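Local coordinates for protein probable thiamine pyrophosphokinase (Staphylococcus saprophyticus, PDB 3L8M) that probably transfers pyrophosphate from ATP to thiamine to make thiamine diphosphate, as expected of a thiamine diphosphokinase, at residues E23-I28 against L33-S38; G47-D50 against E56-F59. All blocks are in the same frame, centred on the assembly; numbering follows the deposited sequence.

Interaction 1 (E23-I28 against L33-S38); sequences EHWIGI and LILLES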
loop_
_atom_site.group_PDB
_atom_site.type_symbol
_atom_site.label_atom_id
_atom_site.label_comp_id
_atom_site.label_asym_id
_atom_site.label_seq_id
_atom_site.Cartn_x
_atom_site.Cartn_y
_atom_site.Cartn_z
ATOM N N GLU A 23 6.283 -3.200 -5.885
ATOM C CA GLU A 23 5.911 -4.590 -5.617
ATOM C C GLU A 23 6.852 -5.189 -4.563
ATOM O O GLU A 23 7.769 -4.525 -4.108
ATOM C CB GLU A 23 5.946 -5.403 -6.911
ATOM C CG GLU A 23 5.201 -4.719 -8.038
ATOM C CD GLU A 23 4.897 -5.633 -9.205
ATOM O OE1 GLU A 23 5.636 -6.618 -9.409
ATOM O OE2 GLU A 23 3.919 -5.352 -9.931
ATOM N N HIS A 24 6.612 -6.426 -4.155
ATOM C CA HIS A 24 7.469 -7.056 -3.151
ATOM C C HIS A 24 8.729 -7.614 -3.821
ATOM O O HIS A 24 8.633 -8.451 -4.730
ATOM C CB HIS A 24 6.718 -8.194 -2.457
ATOM C CG HIS A 24 5.418 -7.784 -1.834
ATOM N ND1 HIS A 24 5.348 -7.013 -0.691
ATOM C CD2 HIS A 24 4.138 -8.036 -2.198
ATOM C CE1 HIS A 24 4.079 -6.809 -0.379
ATOM N NE2 HIS A 24 3.323 -7.420 -1.277
ATOM N N TRP A 25 9.902 -7.149 -3.386
ATOM C CA TRP A 25 11.161 -7.628 -3.946
ATOM C C TRP A 25 12.041 -8.349 -2.931
ATOM O O TRP A 25 12.224 -7.881 -1.807
ATOM C CB TRP A 25 11.969 -6.486 -4.572
ATOM C CG TRP A 25 11.510 -6.055 -5.946
ATOM C CD1 TRP A 25 10.610 -5.055 -6.249
ATOM C CD2 TRP A 25 11.946 -6.595 -7.205
ATOM N NE1 TRP A 25 10.470 -4.942 -7.618
ATOM C CE2 TRP A 25 11.278 -5.873 -8.226
ATOM C CE3 TRP A 25 12.837 -7.616 -7.571
ATOM C CZ2 TRP A 25 11.475 -6.142 -9.589
ATOM C CZ3 TRP A 25 13.031 -7.889 -8.944
ATOM C CH2 TRP A 25 12.350 -7.151 -9.925
ATOM N N ILE A 26 12.593 -9.482 -3.362
ATOM C CA ILE A 26 13.474 -10.326 -2.556
ATOM C C ILE A 26 14.877 -10.299 -3.182
ATOM O O ILE A 26 15.020 -10.459 -4.397
ATOM C CB ILE A 26 13.007 -11.812 -2.576
ATOM C CG1 ILE A 26 11.511 -11.931 -2.264
ATOM C CG2 ILE A 26 13.864 -12.633 -1.615
ATOM C CD1 ILE A 26 11.103 -11.420 -0.906
ATOM N N GLY A 27 15.912 -10.103 -2.376
ATOM C CA GLY A 27 17.253 -10.090 -2.945
ATOM C C GLY A 27 18.031 -11.395 -2.756
ATOM O O GLY A 27 18.100 -11.927 -1.644
ATOM N N ILE A 28 18.603 -11.920 -3.841
ATOM C CA ILE A 28 19.399 -13.144 -3.789
ATOM C C ILE A 28 20.835 -12.768 -4.166
ATOM O O ILE A 28 21.100 -12.323 -5.290
ATOM C CB ILE A 28 18.899 -14.230 -4.793
ATOM C CG1 ILE A 28 17.414 -14.533 -4.580
ATOM C CG2 ILE A 28 19.699 -15.526 -4.590
ATOM C CD1 ILE A 28 17.083 -15.118 -3.201
ATOM N N LEU A 33 22.140 -5.983 -3.182
ATOM C CA LEU A 33 22.724 -4.654 -3.337
ATOM C C LEU A 33 22.136 -3.855 -4.509
ATOM O O LEU A 33 22.020 -2.633 -4.418
ATOM C CB LEU A 33 24.247 -4.759 -3.496
ATOM C CG LEU A 33 25.045 -5.277 -2.286
ATOM C CD1 LEU A 33 24.700 -4.435 -1.060
ATOM C CD2 LEU A 33 24.731 -6.749 -2.026
ATOM N N ILE A 34 21.767 -4.528 -5.604
ATOM C CA ILE A 34 21.189 -3.814 -6.745
ATOM C C ILE A 34 19.832 -3.221 -6.328
ATOM O O ILE A 34 19.492 -2.100 -6.715
ATOM C CB ILE A 34 20.943 -4.729 -7.993
ATOM C CG1 ILE A 34 22.225 -5.450 -8.432
ATOM C CG2 ILE A 34 20.408 -3.886 -9.142
ATOM C CD1 ILE A 34 23.439 -4.558 -8.599
ATOM N N LEU A 35 19.055 -3.972 -5.545
ATOM C CA LEU A 35 17.749 -3.475 -5.096
ATOM C C LEU A 35 17.904 -2.197 -4.280
ATOM O O LEU A 35 17.307 -1.165 -4.599
ATOM C CB LEU A 35 17.013 -4.534 -4.261
ATOM C CG LEU A 35 16.450 -5.684 -5.099
ATOM C CD1 LEU A 35 15.849 -6.758 -4.227
ATOM C CD2 LEU A 35 15.401 -5.124 -6.032
ATOM N N LEU A 36 18.720 -2.284 -3.234
ATOM C CA LEU A 36 18.994 -1.173 -2.340
ATOM C C LEU A 36 19.529 0.047 -3.083
ATOM O O LEU A 36 19.084 1.178 -2.839
ATOM C CB LEU A 36 19.993 -1.623 -1.273
ATOM C CG LEU A 36 19.476 -2.724 -0.336
ATOM C CD1 LEU A 36 20.629 -3.305 0.476
ATOM C CD2 LEU A 36 18.400 -2.146 0.585
ATOM N N GLU A 37 20.480 -0.180 -3.988
ATOM C CA GLU A 37 21.085 0.906 -4.773
ATOM C C GLU A 37 20.045 1.683 -5.563
ATOM O O GLU A 37 20.199 2.881 -5.808
ATOM C CB GLU A 37 22.146 0.344 -5.720
ATOM C CG GLU A 37 23.534 0.312 -5.111
ATOM C CD GLU A 37 24.426 -0.746 -5.721
ATOM O OE1 GLU A 37 24.514 -0.836 -6.967
ATOM O OE2 GLU A 37 25.050 -1.492 -4.941
ATOM N N SER A 38 18.991 0.982 -5.963
ATOM C CA SER A 38 17.880 1.563 -6.705
ATOM C C SER A 38 16.875 2.156 -5.717
ATOM O O SER A 38 15.795 2.592 -6.104
ATOM C CB SER A 38 17.185 0.488 -7.541
ATOM O OG SER A 38 18.104 -0.118 -8.434
#

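Interaction 2 (G47-D50 against E56-F59); sequences GDFD and ERNF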
loop_
_atom_site.group_PDB
_atom_site.type_symbol
_atom_site.label_atom_id
_atom_site.label_comp_id
_atom_site.label_asym_id
_atom_site.label_seq_id
_atom_site.Cartn_x
_atom_site.Cartn_y
_atom_site.Cartn_z
ATOM N N GLY A 47 22.012 -14.683 1.003
ATOM C CA GLY A 47 23.288 -14.520 0.337
ATOM C C GLY A 47 24.305 -13.801 1.185
ATOM O O GLY A 47 23.946 -13.055 2.095
ATOM N N ASP A 48 25.578 -14.021 0.872
ATOM C CA ASP A 48 26.686 -13.414 1.603
ATOM C C ASP A 48 26.483 -12.310 0.564
ATOM O O ASP A 48 26.245 -12.609 -0.610
ATOM C CB ASP A 48 28.012 -13.934 1.049
ATOM N N PHE A 49 26.582 -11.054 1.008
ATOM C CA PHE A 49 26.402 -9.853 0.174
ATOM C C PHE A 49 27.524 -9.074 0.888
ATOM O O PHE A 49 27.761 -9.250 2.085
ATOM C CB PHE A 49 25.009 -9.279 0.525
ATOM C CG PHE A 49 24.791 -9.015 1.993
ATOM C CD1 PHE A 49 25.283 -7.854 2.592
ATOM C CD2 PHE A 49 24.088 -9.925 2.778
ATOM C CE1 PHE A 49 25.079 -7.605 3.952
ATOM C CE2 PHE A 49 23.878 -9.686 4.141
ATOM C CZ PHE A 49 24.374 -8.524 4.728
ATOM N N ASP A 50 28.217 -8.211 0.148
ATOM C CA ASP A 50 29.314 -7.443 0.734
ATOM C C ASP A 50 28.860 -6.200 1.487
ATOM O O ASP A 50 27.774 -5.668 1.250
ATOM C CB ASP A 50 30.334 -7.044 -0.342
ATOM C CG ASP A 50 29.779 -6.043 -1.333
ATOM O OD1 ASP A 50 30.518 -5.662 -2.265
ATOM O OD2 ASP A 50 28.610 -5.634 -1.184
ATOM N N GLU A 56 26.104 -0.286 7.898
ATOM C CA GLU A 56 25.377 -0.928 6.807
ATOM C C GLU A 56 25.032 -2.378 7.132
ATOM O O GLU A 56 23.861 -2.739 7.255
ATOM C CB GLU A 56 26.214 -0.891 5.524
ATOM C CG GLU A 56 25.521 -1.485 4.301
ATOM C CD GLU A 56 26.450 -1.595 3.102
ATOM O OE1 GLU A 56 25.954 -1.752 1.967
ATOM O OE2 GLU A 56 27.682 -1.534 3.296
ATOM N N ARG A 57 26.063 -3.205 7.261
ATOM C CA ARG A 57 25.874 -4.613 7.557
ATOM C C ARG A 57 24.899 -4.799 8.714
ATOM O O ARG A 57 24.072 -5.714 8.702
ATOM C CB ARG A 57 27.217 -5.257 7.880
ATOM C CG ARG A 57 27.158 -6.765 8.048
ATOM C CD ARG A 57 28.556 -7.348 8.125
ATOM N NE ARG A 57 29.327 -7.064 6.917
ATOM C CZ ARG A 57 29.035 -7.543 5.711
ATOM N NH1 ARG A 57 27.985 -8.338 5.543
ATOM N NH2 ARG A 57 29.797 -7.233 4.671
ATOM N N ASN A 58 24.989 -3.927 9.714
ATOM C CA ASN A 58 24.090 -4.002 10.863
ATOM C C ASN A 58 22.656 -3.836 10.378
ATOM O O ASN A 58 21.751 -4.574 10.793
ATOM C CB ASN A 58 24.407 -2.889 11.870
ATOM C CG ASN A 58 23.282 -2.672 12.873
ATOM O OD1 ASN A 58 22.991 -3.542 13.696
ATOM N ND2 ASN A 58 22.642 -1.508 12.802
ATOM N N PHE A 59 22.475 -2.848 9.502
ATOM C CA PHE A 59 21.183 -2.516 8.919
ATOM C C PHE A 59 20.638 -3.693 8.106
ATOM O O PHE A 59 19.576 -4.229 8.418
ATOM C CB PHE A 59 21.332 -1.261 8.045
ATOM C CG PHE A 59 20.140 -0.972 7.184
ATOM C CD1 PHE A 59 18.887 -0.768 7.752
ATOM C CD2 PHE A 59 20.264 -0.937 5.799
ATOM C CE1 PHE A 59 17.772 -0.538 6.950
ATOM C CE2 PHE A 59 19.159 -0.707 4.991
ATOM C CZ PHE A 59 17.911 -0.510 5.563
#

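Interaction 1 (E23-I28 against L33-S38)
L35 and W25 join helix 30-37 to strand 24-28, the first two elements of a beta-alpha-beta crossover that runs on to strand 44-46 in the mixed sheet. The helix segment lies on the sheet at 8.4 Å between axes and runs 135° from the strand direction. L35 carries all of the contact from the helix side. Its CB heads toward the strand, and chi1 of -74° sets CG beside the backbone N. From that branch point the two methyls go to different partners. L35 CD1 reaches the strand backbone between I26 and G27, 3.8 Å from I26 O and also 3.8 Å from G27 N; with no side chain at G27, the methyl can approach the main chain there. L35 CD2 instead sits above the indole of W25, 3.5 Å from its plane and displaced toward the rim, 3.9 Å from W25 CE3. It spans CG, CD2 and CE3 of the tryptophan, whose CB is near both leucine methyls. The two side chains cross at about a right angle. The contact is buried; its side-chain part is apolar, and no hydrogen bond links the two segments. The indole is held from its far end as well: NE1 donates to H20 O, and W25 also touches I16 and L17 of helix 16-19, which together with that bond probably restrict its rotation. I26 turns its CB the other way, and its side chain packs on L5 of the neighbouring strand 2-6. Where the helix ends, I34 O takes two hydrogen bonds from S38: S38 N donates to I34 O across 3.2 Å, while S38 OG donates across 3.0 Å from the opposite face of the carbonyl plane, with a C=O...OG angle of 157°.

Interaction 2 (G47-D50 against E56-F59)
R57 brings its guanidinium obliquely against F49, setting the first half of helix 54-63 against the loop that follows strand 44-46. The loop sequence GDFD is consistent with the Asp-rich GDxD motif of the thiamine pyrophosphokinase family. F49 is the tightly packed part: it is buried, touching L33 of helix 30-37 and E65, and its CE1 lies 3.4 Å from R57 NH1. The ring and guanidinium planes are 25° apart. R57 itself is exposed, and a bend at chi3 (-60°) folds its chain back over the loop. F49 O sits in the guanidinium plane at its edge, 3.6 Å from R57 NH1, with no hydrogen bond formed; R57 NH2 meets D50 C at 3.5 Å. The solvent side is looser. D50 is exposed and its CB points away from the helix; D50 OD2 is 6.2 Å from R57 NH2, and the opposite charges do not meet. E56, though buried and with its CB directed toward the loop, is only loosely in contact, its OE1 4.4 Å from D50 O. The other carboxylate oxygen of E56, OE2, accepts a hydrogen bond from I52 N.

From the N terminus, strand 24-28 turns at once into helix 30-37, and interaction 1 closes that short connection. The chain then passes through strand 44-46, an edge strand of the mixed sheet within this chain, and interaction 2 closes the next loop, between this strand and helix 54-63. The contacts follow one another in series, neither nested nor crossed, with centres about 13 Å apart. L33 bridges them: L33 CD2 lies 3.6 Å from F49 CB. Helix 30-37 thus packs on the sheet through L35 and against the 47-50 loop through L33. Both contacts also border the second subunit, where S38 packs on E56 of that subunit.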